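Local coordinates for thiol-disulfide isomerase and thioredoxins (Corynebacterium glutamicum, PDB 3LOR), which probably acts as a thioredoxin-fold thiol-disulfide oxidoreductase or isomerase of the TlpA-like family, at residues G30-V35 with L148-L153; V34-Q39 with P51-I56; S63-I68 with S152-T157; E83-F88 with V98-P103; P122-A127 with G139-F144. All blocks are in the same frame, centred on the assembly; numbering follows the deposited sequence.

Interaction 1. Residues G30-V35 with L148-L153; sequences GKVVVV and LLLGSL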
# COMPACT_ATOMS: atom_id res chain seq x y z
N GLY A 30 -7.13 -24.49 -24.61
CA GLY A 30 -7.93 -23.35 -24.94
C GLY A 30 -7.96 -22.26 -23.91
O GLY A 30 -8.63 -21.30 -24.09
N LYS A 31 -7.21 -22.43 -22.83
CA LYS A 31 -7.10 -21.47 -21.75
C LYS A 31 -5.66 -21.14 -21.50
O LYS A 31 -4.79 -21.95 -21.66
CB LYS A 31 -7.63 -22.07 -20.47
CG LYS A 31 -8.97 -21.66 -20.08
CD LYS A 31 -9.99 -22.49 -20.70
CE LYS A 31 -9.99 -23.81 -20.10
NZ LYS A 31 -11.14 -24.57 -20.60
N VAL A 32 -5.43 -19.92 -21.08
CA VAL A 32 -4.17 -19.53 -20.51
C VAL A 32 -4.03 -20.14 -19.13
O VAL A 32 -4.94 -20.14 -18.38
CB VAL A 32 -4.02 -18.02 -20.47
CG1 VAL A 32 -2.79 -17.63 -19.79
CG2 VAL A 32 -4.04 -17.47 -21.82
N VAL A 33 -2.88 -20.67 -18.80
CA VAL A 33 -2.68 -21.32 -17.53
C VAL A 33 -1.69 -20.58 -16.68
O VAL A 33 -0.62 -20.26 -17.11
CB VAL A 33 -2.27 -22.78 -17.65
CG1 VAL A 33 -2.20 -23.41 -16.35
CG2 VAL A 33 -3.16 -23.52 -18.51
N VAL A 34 -2.08 -20.30 -15.46
CA VAL A 34 -1.19 -19.68 -14.53
C VAL A 34 -0.88 -20.67 -13.45
O VAL A 34 -1.75 -21.07 -12.75
CB VAL A 34 -1.82 -18.43 -13.91
CG1 VAL A 34 -0.94 -17.80 -12.92
CG2 VAL A 34 -2.20 -17.48 -14.94
N VAL A 35 0.37 -21.04 -13.28
CA VAL A 35 0.71 -21.91 -12.21
C VAL A 35 1.53 -21.19 -11.19
O VAL A 35 2.58 -20.70 -11.48
CB VAL A 35 1.48 -23.15 -12.71
CG1 VAL A 35 1.70 -24.09 -11.64
CG2 VAL A 35 0.80 -23.80 -13.84
N LEU A 148 -0.08 -7.42 -18.13
CA LEU A 148 0.39 -7.29 -19.48
C LEU A 148 0.71 -8.66 -20.04
O LEU A 148 0.34 -8.93 -21.12
CB LEU A 148 1.63 -6.41 -19.58
CG LEU A 148 1.61 -4.90 -19.37
CD1 LEU A 148 2.98 -4.35 -19.36
CD2 LEU A 148 0.80 -4.26 -20.39
N LEU A 149 1.37 -9.50 -19.27
CA LEU A 149 1.70 -10.81 -19.73
C LEU A 149 0.51 -11.68 -20.02
O LEU A 149 0.47 -12.27 -21.05
CB LEU A 149 2.63 -11.53 -18.78
CG LEU A 149 3.99 -10.90 -18.57
CD1 LEU A 149 4.68 -11.49 -17.44
CD2 LEU A 149 4.82 -10.95 -19.77
N LEU A 150 -0.44 -11.75 -19.11
CA LEU A 150 -1.66 -12.48 -19.35
C LEU A 150 -2.48 -11.93 -20.50
O LEU A 150 -2.96 -12.65 -21.31
CB LEU A 150 -2.54 -12.49 -18.12
CG LEU A 150 -2.04 -13.38 -17.02
CD1 LEU A 150 -2.92 -13.38 -15.93
CD2 LEU A 150 -1.93 -14.73 -17.53
N GLY A 151 -2.61 -10.63 -20.56
CA GLY A 151 -3.43 -10.00 -21.54
C GLY A 151 -2.89 -10.35 -22.88
O GLY A 151 -3.62 -10.59 -23.78
N SER A 152 -1.59 -10.37 -23.01
CA SER A 152 -0.95 -10.71 -24.22
C SER A 152 -1.17 -12.16 -24.69
O SER A 152 -1.40 -12.39 -25.83
CB SER A 152 0.52 -10.40 -24.06
OG SER A 152 1.30 -10.94 -25.05
N LEU A 153 -1.12 -13.12 -23.78
CA LEU A 153 -1.41 -14.51 -24.09
C LEU A 153 -2.83 -14.74 -24.49
O LEU A 153 -3.10 -15.49 -25.36
CB LEU A 153 -1.03 -15.43 -22.96
CG LEU A 153 0.43 -15.48 -22.65
CD1 LEU A 153 0.67 -16.16 -21.41
CD2 LEU A 153 1.16 -16.11 -23.72

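Interaction 2. Residues V34-Q39 with P51-I56; sequences VVEVFQ and PQAQKI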
# COMPACT_ATOMS: atom_id res chain seq x y z
N VAL A 34 -2.08 -20.30 -15.46
CA VAL A 34 -1.19 -19.68 -14.53
C VAL A 34 -0.88 -20.67 -13.45
O VAL A 34 -1.75 -21.07 -12.75
CB VAL A 34 -1.82 -18.43 -13.91
CG1 VAL A 34 -0.94 -17.80 -12.92
CG2 VAL A 34 -2.20 -17.48 -14.94
N VAL A 35 0.37 -21.04 -13.28
CA VAL A 35 0.71 -21.91 -12.21
C VAL A 35 1.53 -21.19 -11.19
O VAL A 35 2.58 -20.70 -11.48
CB VAL A 35 1.48 -23.15 -12.71
CG1 VAL A 35 1.70 -24.09 -11.64
CG2 VAL A 35 0.80 -23.80 -13.84
N GLU A 36 1.03 -21.14 -9.98
CA GLU A 36 1.70 -20.51 -8.88
C GLU A 36 2.42 -21.56 -8.05
O GLU A 36 1.82 -22.31 -7.38
CB GLU A 36 0.70 -19.72 -8.04
CG GLU A 36 1.27 -18.92 -6.92
CD GLU A 36 1.99 -17.65 -7.36
OE1 GLU A 36 3.02 -17.34 -6.81
OE2 GLU A 36 1.52 -16.94 -8.24
N VAL A 37 3.73 -21.55 -8.12
CA VAL A 37 4.56 -22.49 -7.41
C VAL A 37 4.97 -21.92 -6.06
O VAL A 37 5.59 -20.92 -5.99
CB VAL A 37 5.80 -22.83 -8.24
CG1 VAL A 37 6.56 -23.91 -7.64
CG2 VAL A 37 5.44 -23.21 -9.58
N PHE A 38 4.56 -22.56 -4.99
CA PHE A 38 4.71 -21.97 -3.69
C PHE A 38 5.10 -22.91 -2.58
O PHE A 38 4.96 -24.09 -2.69
CB PHE A 38 3.46 -21.22 -3.30
CG PHE A 38 2.33 -22.09 -2.93
CD1 PHE A 38 1.96 -22.22 -1.64
CD2 PHE A 38 1.65 -22.80 -3.88
CE1 PHE A 38 0.95 -23.01 -1.32
CE2 PHE A 38 0.64 -23.59 -3.55
CZ PHE A 38 0.28 -23.71 -2.28
N GLN A 39 5.57 -22.34 -1.49
CA GLN A 39 5.69 -23.04 -0.23
C GLN A 39 4.79 -22.32 0.75
O GLN A 39 4.72 -21.13 0.74
CB GLN A 39 7.14 -23.09 0.26
CG GLN A 39 7.92 -24.26 -0.21
CD GLN A 39 9.33 -24.34 0.31
OE1 GLN A 39 9.91 -25.38 0.27
NE2 GLN A 39 9.86 -23.26 0.80
N PRO A 51 -1.56 -14.45 -2.78
CA PRO A 51 -2.63 -13.48 -2.88
C PRO A 51 -2.83 -12.94 -4.28
O PRO A 51 -3.93 -12.71 -4.65
CB PRO A 51 -2.19 -12.38 -1.95
CG PRO A 51 -1.21 -12.92 -1.14
CD PRO A 51 -0.57 -14.03 -1.80
N GLN A 52 -1.75 -12.76 -5.02
CA GLN A 52 -1.81 -12.40 -6.42
C GLN A 52 -2.53 -13.46 -7.26
O GLN A 52 -3.31 -13.13 -8.09
CB GLN A 52 -0.41 -12.20 -6.94
CG GLN A 52 -0.31 -11.77 -8.33
CD GLN A 52 1.07 -11.21 -8.67
OE1 GLN A 52 1.24 -10.02 -8.82
NE2 GLN A 52 2.03 -12.07 -8.80
N ALA A 53 -2.27 -14.72 -7.01
CA ALA A 53 -2.97 -15.81 -7.63
C ALA A 53 -4.47 -15.80 -7.29
O ALA A 53 -5.25 -16.00 -8.14
CB ALA A 53 -2.34 -17.09 -7.26
N GLN A 54 -4.83 -15.52 -6.05
CA GLN A 54 -6.23 -15.41 -5.66
C GLN A 54 -6.91 -14.27 -6.38
O GLN A 54 -8.00 -14.40 -6.79
CB GLN A 54 -6.42 -15.22 -4.16
CG GLN A 54 -5.69 -16.17 -3.30
CD GLN A 54 -6.09 -16.09 -1.86
OE1 GLN A 54 -7.06 -16.67 -1.46
NE2 GLN A 54 -5.32 -15.39 -1.07
N LYS A 55 -6.22 -13.17 -6.55
CA LYS A 55 -6.74 -12.06 -7.26
C LYS A 55 -7.02 -12.41 -8.69
O LYS A 55 -8.02 -12.05 -9.22
CB LYS A 55 -5.80 -10.88 -7.17
CG LYS A 55 -6.28 -9.62 -7.80
CD LYS A 55 -5.22 -8.56 -7.77
CE LYS A 55 -5.79 -7.20 -7.87
NZ LYS A 55 -4.80 -6.15 -7.55
N ILE A 56 -6.13 -13.14 -9.32
CA ILE A 56 -6.36 -13.54 -10.66
C ILE A 56 -7.59 -14.43 -10.73
O ILE A 56 -8.42 -14.24 -11.54
CB ILE A 56 -5.19 -14.34 -11.20
CG1 ILE A 56 -3.95 -13.48 -11.36
CG2 ILE A 56 -5.51 -14.91 -12.50
CD1 ILE A 56 -2.74 -14.27 -11.57

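Interaction 3. Residues S63-I68 with S152-T157; sequences SQVQVI and SLLSET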
# COMPACT_ATOMS: atom_id res chain seq x y z
N SER A 63 -13.15 -19.65 -17.87
CA SER A 63 -13.30 -19.83 -19.30
C SER A 63 -12.13 -19.24 -20.12
O SER A 63 -11.96 -19.57 -21.26
CB SER A 63 -14.64 -19.30 -19.78
OG SER A 63 -14.80 -17.96 -19.49
N GLN A 64 -11.37 -18.36 -19.49
CA GLN A 64 -10.23 -17.70 -20.08
C GLN A 64 -8.90 -18.05 -19.44
O GLN A 64 -7.97 -18.39 -20.10
CB GLN A 64 -10.42 -16.22 -19.96
CG GLN A 64 -11.62 -15.73 -20.62
CD GLN A 64 -11.42 -15.54 -22.09
OE1 GLN A 64 -11.15 -14.45 -22.56
NE2 GLN A 64 -11.52 -16.60 -22.82
N VAL A 65 -8.83 -17.92 -18.13
CA VAL A 65 -7.64 -18.24 -17.39
C VAL A 65 -7.87 -19.28 -16.28
O VAL A 65 -8.73 -19.14 -15.48
CB VAL A 65 -7.02 -16.98 -16.79
CG1 VAL A 65 -5.92 -17.33 -15.86
CG2 VAL A 65 -6.60 -15.99 -17.86
N GLN A 66 -7.05 -20.31 -16.23
CA GLN A 66 -7.03 -21.22 -15.12
C GLN A 66 -5.85 -21.00 -14.20
O GLN A 66 -4.75 -21.00 -14.61
CB GLN A 66 -7.04 -22.65 -15.60
CG GLN A 66 -7.14 -23.67 -14.52
CD GLN A 66 -8.46 -23.66 -13.79
OE1 GLN A 66 -9.47 -23.95 -14.36
NE2 GLN A 66 -8.43 -23.35 -12.55
N VAL A 67 -6.11 -20.79 -12.93
CA VAL A 67 -5.08 -20.70 -11.92
C VAL A 67 -4.94 -22.03 -11.23
O VAL A 67 -5.90 -22.64 -10.86
CB VAL A 67 -5.35 -19.62 -10.86
CG1 VAL A 67 -4.24 -19.47 -9.95
CG2 VAL A 67 -5.68 -18.33 -11.46
N ILE A 68 -3.71 -22.47 -11.12
CA ILE A 68 -3.34 -23.66 -10.41
C ILE A 68 -2.26 -23.40 -9.41
O ILE A 68 -1.28 -22.75 -9.68
CB ILE A 68 -2.86 -24.75 -11.34
CG1 ILE A 68 -3.93 -25.12 -12.33
CG2 ILE A 68 -2.37 -25.89 -10.57
CD1 ILE A 68 -3.41 -25.55 -13.54
N SER A 152 -1.59 -10.37 -23.01
CA SER A 152 -0.95 -10.71 -24.22
C SER A 152 -1.17 -12.16 -24.69
O SER A 152 -1.40 -12.39 -25.83
CB SER A 152 0.52 -10.40 -24.06
OG SER A 152 1.30 -10.94 -25.05
N LEU A 153 -1.12 -13.12 -23.78
CA LEU A 153 -1.41 -14.51 -24.09
C LEU A 153 -2.83 -14.74 -24.49
O LEU A 153 -3.10 -15.49 -25.36
CB LEU A 153 -1.03 -15.43 -22.96
CG LEU A 153 0.43 -15.48 -22.65
CD1 LEU A 153 0.67 -16.16 -21.41
CD2 LEU A 153 1.16 -16.11 -23.72
N LEU A 154 -3.72 -14.04 -23.83
CA LEU A 154 -5.13 -14.16 -24.06
C LEU A 154 -5.54 -13.78 -25.44
O LEU A 154 -6.44 -14.35 -25.96
CB LEU A 154 -5.92 -13.36 -23.05
CG LEU A 154 -6.15 -14.05 -21.73
CD1 LEU A 154 -6.58 -13.09 -20.74
CD2 LEU A 154 -7.09 -15.16 -21.84
N SER A 155 -4.88 -12.82 -26.04
CA SER A 155 -5.33 -12.32 -27.32
C SER A 155 -4.52 -12.83 -28.47
O SER A 155 -4.73 -12.43 -29.57
CB SER A 155 -5.30 -10.81 -27.33
OG SER A 155 -3.99 -10.35 -27.56
N GLU A 156 -3.58 -13.71 -28.23
CA GLU A 156 -2.78 -14.23 -29.30
C GLU A 156 -3.66 -15.03 -30.19
O GLU A 156 -4.48 -15.82 -29.73
CB GLU A 156 -1.72 -15.14 -28.76
CG GLU A 156 -0.36 -14.62 -28.86
CD GLU A 156 0.61 -15.65 -28.37
OE1 GLU A 156 0.15 -16.74 -28.05
OE2 GLU A 156 1.80 -15.38 -28.30
N THR A 157 -3.50 -14.81 -31.48
CA THR A 157 -4.27 -15.51 -32.50
C THR A 157 -5.25 -16.51 -31.90
O THR A 157 -6.46 -16.31 -31.94
CB THR A 157 -3.35 -16.26 -33.42
OG1 THR A 157 -3.25 -17.60 -32.96
CG2 THR A 157 -1.97 -15.64 -33.37

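Interaction 4. Residues E83-F88 with V98-P103; sequences EALKVF and VAVDMP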
# COMPACT_ATOMS: atom_id res chain seq x y z
N GLU A 83 -1.27 -32.47 4.76
CA GLU A 83 -2.24 -32.12 5.79
C GLU A 83 -2.14 -30.69 6.26
O GLU A 83 -3.12 -30.03 6.41
CB GLU A 83 -2.10 -33.05 6.98
N ALA A 84 -0.93 -30.23 6.47
CA ALA A 84 -0.66 -28.85 6.81
C ALA A 84 -1.07 -27.91 5.69
O ALA A 84 -1.55 -26.86 5.94
CB ALA A 84 0.76 -28.67 7.11
N LEU A 85 -0.88 -28.32 4.47
CA LEU A 85 -1.31 -27.57 3.33
C LEU A 85 -2.81 -27.40 3.29
O LEU A 85 -3.29 -26.38 2.90
CB LEU A 85 -0.87 -28.26 2.06
CG LEU A 85 -0.59 -27.58 0.73
CD1 LEU A 85 -1.06 -28.41 -0.37
CD2 LEU A 85 -0.92 -26.16 0.54
N LYS A 86 -3.54 -28.42 3.67
CA LYS A 86 -4.97 -28.35 3.66
C LYS A 86 -5.47 -27.30 4.62
O LYS A 86 -6.42 -26.64 4.34
CB LYS A 86 -5.56 -29.68 3.98
CG LYS A 86 -5.81 -30.52 2.79
CD LYS A 86 -5.67 -31.95 3.11
CE LYS A 86 -6.32 -32.78 2.09
NZ LYS A 86 -5.94 -34.17 2.28
N VAL A 87 -4.82 -27.19 5.74
CA VAL A 87 -5.07 -26.14 6.71
C VAL A 87 -4.70 -24.76 6.21
O VAL A 87 -5.40 -23.84 6.44
CB VAL A 87 -4.40 -26.40 8.05
CG1 VAL A 87 -4.69 -25.31 8.96
CG2 VAL A 87 -4.85 -27.68 8.61
N PHE A 88 -3.59 -24.64 5.52
CA PHE A 88 -3.18 -23.39 4.96
C PHE A 88 -4.22 -22.92 3.97
O PHE A 88 -4.60 -21.80 3.99
CB PHE A 88 -1.85 -23.59 4.26
CG PHE A 88 -1.35 -22.40 3.54
CD1 PHE A 88 -0.65 -21.44 4.20
CD2 PHE A 88 -1.56 -22.26 2.21
CE1 PHE A 88 -0.20 -20.39 3.56
CE2 PHE A 88 -1.10 -21.21 1.57
CZ PHE A 88 -0.42 -20.26 2.25
N VAL A 98 -5.25 -26.77 -6.07
CA VAL A 98 -3.93 -26.87 -5.56
C VAL A 98 -3.42 -28.27 -5.70
O VAL A 98 -4.05 -29.19 -5.30
CB VAL A 98 -3.89 -26.50 -4.12
CG1 VAL A 98 -2.56 -26.59 -3.62
CG2 VAL A 98 -4.47 -25.19 -3.90
N ALA A 99 -2.25 -28.41 -6.27
CA ALA A 99 -1.61 -29.67 -6.40
C ALA A 99 -0.32 -29.70 -5.63
O ALA A 99 0.32 -28.71 -5.44
CB ALA A 99 -1.36 -29.99 -7.80
N VAL A 100 0.05 -30.88 -5.22
CA VAL A 100 1.26 -31.14 -4.53
C VAL A 100 2.24 -31.74 -5.55
O VAL A 100 1.97 -32.72 -6.16
CB VAL A 100 0.95 -32.15 -3.43
CG1 VAL A 100 2.17 -32.63 -2.74
CG2 VAL A 100 -0.03 -31.59 -2.48
N ASP A 101 3.38 -31.11 -5.71
CA ASP A 101 4.45 -31.52 -6.61
C ASP A 101 4.98 -32.88 -6.18
O ASP A 101 5.22 -33.11 -5.05
CB ASP A 101 5.53 -30.42 -6.57
CG ASP A 101 6.60 -30.56 -7.66
OD1 ASP A 101 6.57 -31.49 -8.42
OD2 ASP A 101 7.49 -29.73 -7.69
N MSE A 102 5.13 -33.79 -7.11
CA MSE A 102 5.57 -35.12 -6.79
C MSE A 102 6.97 -35.13 -6.26
O MSE A 102 7.87 -34.60 -6.84
CB MSE A 102 5.51 -35.99 -8.02
CG MSE A 102 6.08 -37.39 -7.81
SE MSE A 102 4.86 -38.45 -6.87
CE MSE A 102 3.78 -38.74 -8.30
N PRO A 103 7.11 -35.73 -5.11
CA PRO A 103 8.41 -35.86 -4.49
C PRO A 103 9.26 -36.90 -5.20
O PRO A 103 8.74 -37.81 -5.78
CB PRO A 103 8.05 -36.30 -3.10
CG PRO A 103 6.82 -36.86 -3.22
CD PRO A 103 6.06 -36.20 -4.24

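Interaction 5. Residues P122-A127 with G139-F144; sequences PSIILA and GQVDDF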
# COMPACT_ATOMS: atom_id res chain seq x y z
N PRO A 122 8.61 -17.89 -4.41
CA PRO A 122 7.59 -18.21 -5.39
C PRO A 122 8.06 -18.19 -6.82
O PRO A 122 8.96 -17.51 -7.16
CB PRO A 122 6.58 -17.11 -5.18
CG PRO A 122 7.33 -16.02 -4.64
CD PRO A 122 8.35 -16.60 -3.78
N SER A 123 7.40 -18.97 -7.63
CA SER A 123 7.58 -18.91 -9.05
C SER A 123 6.25 -18.93 -9.76
O SER A 123 5.30 -19.44 -9.28
CB SER A 123 8.42 -20.06 -9.54
OG SER A 123 9.75 -19.80 -9.31
N ILE A 124 6.22 -18.35 -10.94
CA ILE A 124 5.09 -18.45 -11.81
C ILE A 124 5.44 -19.12 -13.11
O ILE A 124 6.47 -18.90 -13.64
CB ILE A 124 4.45 -17.12 -12.06
CG1 ILE A 124 4.10 -16.48 -10.75
CG2 ILE A 124 3.16 -17.26 -12.70
CD1 ILE A 124 3.28 -15.31 -10.93
N ILE A 125 4.58 -19.98 -13.56
CA ILE A 125 4.68 -20.52 -14.86
C ILE A 125 3.42 -20.12 -15.59
O ILE A 125 2.33 -20.38 -15.13
CB ILE A 125 4.80 -22.05 -14.80
CG1 ILE A 125 6.00 -22.49 -14.00
CG2 ILE A 125 4.85 -22.64 -16.14
CD1 ILE A 125 6.03 -23.90 -13.75
N LEU A 126 3.58 -19.50 -16.75
CA LEU A 126 2.49 -19.24 -17.65
C LEU A 126 2.54 -20.09 -18.88
O LEU A 126 3.54 -20.21 -19.48
CB LEU A 126 2.43 -17.79 -18.06
CG LEU A 126 2.45 -16.75 -16.98
CD1 LEU A 126 2.67 -15.43 -17.53
CD2 LEU A 126 1.27 -16.78 -16.13
N ALA A 127 1.44 -20.72 -19.19
CA ALA A 127 1.28 -21.45 -20.42
C ALA A 127 0.17 -20.86 -21.25
O ALA A 127 -0.75 -20.30 -20.75
CB ALA A 127 1.04 -22.87 -20.16
N GLY A 139 10.30 -14.96 -8.02
CA GLY A 139 10.16 -13.77 -7.22
C GLY A 139 8.90 -12.93 -7.31
O GLY A 139 7.92 -13.39 -7.78
N GLN A 140 8.96 -11.70 -6.83
CA GLN A 140 7.82 -10.82 -6.86
C GLN A 140 7.57 -10.34 -8.28
O GLN A 140 8.45 -9.91 -8.93
CB GLN A 140 8.06 -9.63 -5.93
CG GLN A 140 6.85 -9.11 -5.17
CD GLN A 140 7.06 -7.73 -4.55
OE1 GLN A 140 6.66 -6.74 -5.09
NE2 GLN A 140 7.68 -7.68 -3.40
N VAL A 141 6.34 -10.44 -8.74
CA VAL A 141 5.99 -9.87 -10.02
C VAL A 141 4.95 -8.82 -9.80
O VAL A 141 4.00 -9.06 -9.17
CB VAL A 141 5.41 -10.90 -10.96
CG1 VAL A 141 5.33 -10.35 -12.32
CG2 VAL A 141 6.21 -12.12 -10.96
N ASP A 142 5.16 -7.66 -10.35
CA ASP A 142 4.24 -6.56 -10.22
C ASP A 142 2.90 -6.85 -10.88
O ASP A 142 2.85 -7.50 -11.86
CB ASP A 142 4.87 -5.33 -10.83
CG ASP A 142 3.99 -4.15 -10.77
OD1 ASP A 142 3.78 -3.62 -9.69
OD2 ASP A 142 3.47 -3.77 -11.79
N ASP A 143 1.83 -6.36 -10.32
CA ASP A 143 0.51 -6.63 -10.83
C ASP A 143 0.29 -6.17 -12.27
O ASP A 143 -0.28 -6.87 -13.04
CB ASP A 143 -0.51 -5.87 -10.01
CG ASP A 143 -1.09 -6.64 -8.86
OD1 ASP A 143 -0.73 -7.77 -8.58
OD2 ASP A 143 -1.96 -6.08 -8.21
N PHE A 144 0.74 -4.97 -12.60
CA PHE A 144 0.64 -4.45 -13.93
C PHE A 144 1.38 -5.27 -14.98
O PHE A 144 0.87 -5.53 -16.03
CB PHE A 144 1.18 -3.04 -13.95
CG PHE A 144 1.12 -2.40 -15.27
CD1 PHE A 144 -0.06 -2.19 -15.89
CD2 PHE A 144 2.25 -2.02 -15.91
CE1 PHE A 144 -0.12 -1.64 -17.08
CE2 PHE A 144 2.18 -1.44 -17.14
CZ PHE A 144 0.98 -1.24 -17.70

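Interaction 1. Residues G30-V35 with L148-L153
V32 spreads its two methyl groups over neighbouring turns of the helix: CG1 meets L150, CG2 meets L153. The side chains of V32 and L153 cross at about a right angle, with V32 CG2 lying 3.8 Å from L153 CB, close against the root of the leucine and its carbonyl carbon. V32 CG1, which stands anti to the backbone N (chi1 175°), is turned instead to the methyl ends, 3.8 Å from L150 CD2 and 4.1 Å from L153 CD1. L150 lies obliquely to V32 but nearly perpendicular to V34, and its single methyl CD2 bridges the two valines, reaching V34 CG2 at 3.8 Å as well. The CB of L150 does not aim at the strand; with CD1 extended (chi2 -178°), it is the other branch, CD2, that is turned to the valines. These residues bind the C-terminal helix 143-154 of the thioredoxin fold to strand 32-38 in the middle of the sheet. The short axes run nearly antiparallel, at 151°, and pass 9.5 Å apart, a spacing taken up by aliphatic groups of valine and leucine, with no hydrogen bond across. V33 points away to the other face of the sheet, where it touches I68. L126 of strand 123-127 also packs on L150, while L150 and L148 meet L148 and L150 of the second subunit.

Interaction 2. Residues V34-Q39 with P51-I56
E36 lies against the methyl of A53, which touches several points along the bent acid chain. In this beta-alpha-beta unit of the thioredoxin fold, strand 32-38 leads into helix 43-59 and then strand 65-71, and the helix packs across the sheet through its small and branched residues. A53 CB is 4.1 Å from E36 CB, 4.1 Å from E36 CG and 4.0 Å from E36 OE2, so both the aliphatic stem and one carboxylate oxygen rest on the same methyl. The chain of E36 leaves with CG anti to the backbone N and then folds at chi2 (74°), which brings the carboxylate back over the alanine. No hydrogen bond links the segments, and the E36 side chain is buried here among P122, I124 and A53. It also lies near, without touching, the C42/C45 pair, a CxxC pattern at a helix start like that of thioredoxins. One turn further along the helix, I56 follows A53 on the face turned to the strand and faces V34. V67 of the adjacent strand touches both A53 and I56, and L146 of helix 143-154 packs on I56, as does F144 of the second subunit. V34 and I56 reach toward each other tip to tip, V34 CG1 stopping 4.2 Å from I56 CD1.

Interaction 3. Residues S63-I68 with S152-T157
The backbones come nearest at Q64 and L154, whose CA atoms are 7.4 Å apart, where the entry to strand 65-71 passes the last turn of helix 143-154. L154 reaches across with its two methyls. Its CD2 sits 3.8 Å from the backbone O of Q64 and 4.0 Å from Q64 CB, so it lies mainly on the peptide and the root of the glutamine, with Q64 OE1 a little farther from CD2 at 4.2 Å. The leucine crosses the side chains of both Q64 and V65 at about a right angle, and V65 CG2 lies astride its fork, 4.1 Å from L154 CD1 and 4.1 Å from L154 CD2. CG2 is the V65 branch set anti to the carbonyl carbon, with CG1 held anti to the backbone N (chi1 171°). Together they tie the end of the C-terminal helix of the thioredoxin fold to the start of a strand that pairs with strand 32-38; V32 of that strand also touches L154. Q64 is bent at chi2 (-81°), folding its amide back to a weak hydrogen bond from Q64 NE2 to S63 O. The contact is only partly buried, with Q64 at its margin and R129 beside it; R129 also donates to L154 O. Just beyond, S155 OG takes part in hydrogen bonds with S152 of the second subunit, where the two copies of S155 pack on each other.

Interaction 4. Residues E83-F88 with V98-P103
Helix 82-91 and strand 98-101 form a beta-alpha-beta unit with strand 65-71, probably the insertion by which TlpA-like proteins extend the thioredoxin fold, and strand 98-101 lies beside strand 65-71 in parallel. The link between these two segments rests on one leucine: L85 points from the helix at the strand, and its CD1 methyl lies equally close to V98 CG1 (4.0 Å) and V100 CG2 (4.0 Å). L85 meets V98 at a slant but slides past V100 in the opposite direction, so the valines approach the shared methyl from different angles. They also offer different branches. V98 presents the methyl anti to its backbone N (chi1 -180°), whereas V100 uses the one anti to its carbonyl carbon. Being two apart on the strand, both valines direct CB toward the helix, while A99 between them turns to the far side, where it meets W17 and L70. F38 of strand 32-38 packs on L85 and F88, and the H71 side chain also touches L85. On its outer side the helix meets the third subunit, where A84 packs on V79 and V87 on H76 of that copy. The strand itself is held by backbone bonds of A99 to G69 and H71. With no hydrogen bond or charge pair between the segments, their junction depends on burial and van der Waals fit of aliphatic groups, without directional bonds.

Interaction 5. Residues P122-A127 with G139-F144
P122 follows a cis peptide bond and G139 has a positive phi (87°); between them, P122 O accepts from G139 N. This backbone hydrogen bond measures 3.0 Å from G139 N to P122 O with an N-H...O angle of 162°, the donor approaching 24° out of the carbonyl plane. With this backbone conformation a CB on G139 would run into the carbonyl O of the residue before it, in keeping with glycine at this place. The P122 ring comes alongside, its CG 4.1 Å from G139 O. Further on, I124 CD1 meets V141 CG2 at 4.3 Å, a looser apolar touch. A cis-proline facing the CxxC helix is a hallmark of the thioredoxin fold, and P122 indeed packs on C45, although the redox role of that cysteine pattern is unconfirmed here. D142 occupies the N-cap of the last helix, its OD2 accepting weakly from F144 N and also forming a salt bridge with K55 of the second subunit. The 139-144 connection runs from strand 133-138 into helix 143-154, passing beside helix 43-59, where H48 donates to V141 O, while strand 123-127 lies between strands 32-38 and 133-138.

Strand 32-38 gathers most of these contacts in one sheet. Interactions 1 and 2 share V34, which meets helix 143-154 in one and helix 43-59 in the other, their centres 13 Å apart. Interaction 3 lies only 4 Å from interaction 1 between centres; both use the end of helix 143-154, and V34 N to Q66 O (2.9 Å) pairs their strands. On the other side, V35 N to I125 O (2.8 Å) joins interaction 5. Interaction 4 is reached through interaction 2, F38 CZ lying 3.9 Å from L85 CD2. Interactions 2 and 5, 8 Å apart between centres, lie beside the C42/C45 pair, a presumed thioredoxin-type redox site, with P122 touching C45 and E36 near it.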